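Local coordinates for vacuolar protein sorting-associated protein 54 (Mus musculus, PDB 3N1E) that probably acts, as a subunit of the GARP tethering complex, in retrograde transport from endosomes to the trans-Golgi network, and is represented here by its C-terminal domain, at residues Glu66-Leu71 against Met79-Ile84. Sequence-based numbering, arbitrary orientation.
Sequences EAIFDL and MLFLRI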
# COMPACT_ATOMS: atom_id res chain seq x y z
N GLU A 66 -10.93 -1.03 5.18
CA GLU A 66 -12.25 -1.24 5.79
C GLU A 66 -12.81 -2.62 5.45
O GLU A 66 -13.44 -3.29 6.30
CB GLU A 66 -13.22 -0.14 5.35
CG GLU A 66 -12.96 1.18 6.06
CD GLU A 66 -13.63 2.38 5.40
OE1 GLU A 66 -14.37 2.19 4.40
OE2 GLU A 66 -13.44 3.51 5.89
N ALA A 67 -12.57 -3.07 4.21
CA ALA A 67 -13.08 -4.35 3.74
C ALA A 67 -12.41 -5.56 4.42
O ALA A 67 -13.06 -6.59 4.61
CB ALA A 67 -12.93 -4.44 2.22
N ILE A 68 -11.11 -5.45 4.73
CA ILE A 68 -10.35 -6.63 5.23
C ILE A 68 -10.02 -6.61 6.72
O ILE A 68 -9.45 -7.56 7.26
CB ILE A 68 -9.05 -6.95 4.41
CG1 ILE A 68 -8.07 -5.76 4.32
CG2 ILE A 68 -9.41 -7.34 3.01
CD1 ILE A 68 -7.38 -5.33 5.58
N PHE A 69 -10.36 -5.51 7.38
CA PHE A 69 -9.98 -5.35 8.77
C PHE A 69 -10.41 -6.53 9.65
O PHE A 69 -9.62 -7.03 10.47
CB PHE A 69 -10.50 -4.05 9.36
CG PHE A 69 -9.96 -3.77 10.73
CD1 PHE A 69 -8.64 -3.37 10.88
CD2 PHE A 69 -10.73 -3.99 11.86
CE1 PHE A 69 -8.10 -3.14 12.16
CE2 PHE A 69 -10.20 -3.76 13.13
CZ PHE A 69 -8.89 -3.34 13.27
N ASP A 70 -11.66 -6.95 9.47
CA ASP A 70 -12.23 -8.07 10.25
C ASP A 70 -11.99 -9.45 9.64
O ASP A 70 -12.46 -10.46 10.18
CB ASP A 70 -13.72 -7.85 10.47
CG ASP A 70 -13.99 -6.70 11.42
OD1 ASP A 70 -13.22 -6.53 12.39
OD2 ASP A 70 -14.99 -5.98 11.20
N LEU A 71 -11.23 -9.50 8.55
CA LEU A 71 -10.99 -10.74 7.82
C LEU A 71 -9.55 -11.20 7.90
O LEU A 71 -9.24 -12.35 7.57
CB LEU A 71 -11.38 -10.59 6.35
CG LEU A 71 -12.86 -10.41 6.08
CD1 LEU A 71 -13.02 -10.03 4.61
CD2 LEU A 71 -13.60 -11.72 6.40
N MET A 79 1.42 -6.74 6.74
CA MET A 79 2.19 -7.31 5.61
C MET A 79 1.55 -6.99 4.26
O MET A 79 2.26 -6.71 3.29
CB MET A 79 2.38 -8.84 5.77
CG MET A 79 3.14 -9.31 6.99
SD MET A 79 4.82 -8.68 7.15
CE MET A 79 4.58 -7.27 8.24
N LEU A 80 0.20 -7.03 4.21
CA LEU A 80 -0.52 -6.71 2.99
C LEU A 80 -0.23 -5.28 2.57
O LEU A 80 0.07 -5.02 1.40
CB LEU A 80 -2.03 -6.90 3.19
CG LEU A 80 -2.95 -6.39 2.10
CD1 LEU A 80 -2.74 -7.12 0.78
CD2 LEU A 80 -4.42 -6.48 2.56
N PHE A 81 -0.30 -4.37 3.53
CA PHE A 81 -0.06 -2.96 3.23
C PHE A 81 1.37 -2.67 2.85
O PHE A 81 1.59 -1.78 2.03
CB PHE A 81 -0.62 -2.01 4.31
CG PHE A 81 -2.06 -1.67 4.08
CD1 PHE A 81 -2.42 -0.52 3.35
CD2 PHE A 81 -3.05 -2.53 4.51
CE1 PHE A 81 -3.77 -0.23 3.09
CE2 PHE A 81 -4.40 -2.25 4.26
CZ PHE A 81 -4.76 -1.09 3.55
N LEU A 82 2.33 -3.43 3.39
CA LEU A 82 3.71 -3.28 2.91
C LEU A 82 3.86 -3.68 1.45
O LEU A 82 4.58 -3.02 0.71
CB LEU A 82 4.70 -4.05 3.80
CG LEU A 82 4.83 -3.41 5.18
CD1 LEU A 82 5.55 -4.43 6.07
CD2 LEU A 82 5.62 -2.06 5.16
N ARG A 83 3.16 -4.73 1.02
CA ARG A 83 3.16 -5.15 -0.39
C ARG A 83 2.47 -4.14 -1.31
O ARG A 83 2.93 -3.87 -2.42
CB ARG A 83 2.53 -6.55 -0.58
CG ARG A 83 3.26 -7.62 0.20
CD ARG A 83 2.85 -9.06 -0.17
NE ARG A 83 4.02 -9.92 0.10
CZ ARG A 83 4.04 -11.25 0.06
NH1 ARG A 83 2.95 -11.94 -0.24
NH2 ARG A 83 5.18 -11.89 0.34
N ILE A 84 1.33 -3.65 -0.86
CA ILE A 84 0.60 -2.62 -1.59
C ILE A 84 1.51 -1.39 -1.73
O ILE A 84 1.66 -0.83 -2.81
CB ILE A 84 -0.70 -2.19 -0.85
CG1 ILE A 84 -1.74 -3.33 -0.77
CG2 ILE A 84 -1.31 -0.95 -1.49
CD1 ILE A 84 -1.95 -4.11 -1.99
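I68 faces L80 and F81 where the C-terminal part of helix 52-68 passes the first half of helix 74-98. The backbones come nearest at I68 and L80, whose CA atoms are 10.1 Å apart. Past I68 the chain turns, and the amide of L71 bonds back to the carbonyl of I68 (N to O 2.9 Å), whereas residues 79-84 keep regular helical bonding, the amide of I84 going to the carbonyl of L80. The two helices follow each other in the chain, joined by a short connection, and belong to the helical bundle of the Vps54 C-terminal domain. Between them the contact is purely apolar and small, burying 82 Å² in all. I68 and L80 meet end-on, with the CG1 methylene of I68 nearest the CD2 methyl of L80 at 4.1 Å. CG of L80 stands anti to the backbone N (chi1 170°), and from there the CD2 branch points to helix 52-68. From the same isoleucine, CD1 comes to the edge of the F81 ring, near its plane, and stands a loose 4.5 Å from CE2. F81 is buried, and its side chain also touches M61 and M64 of helix 52-68, and L129 and L132 from a loop late in the chain. L80, buried as well, packs against L28 and V29 of helix 17-40, bringing a third helix to this part of the core.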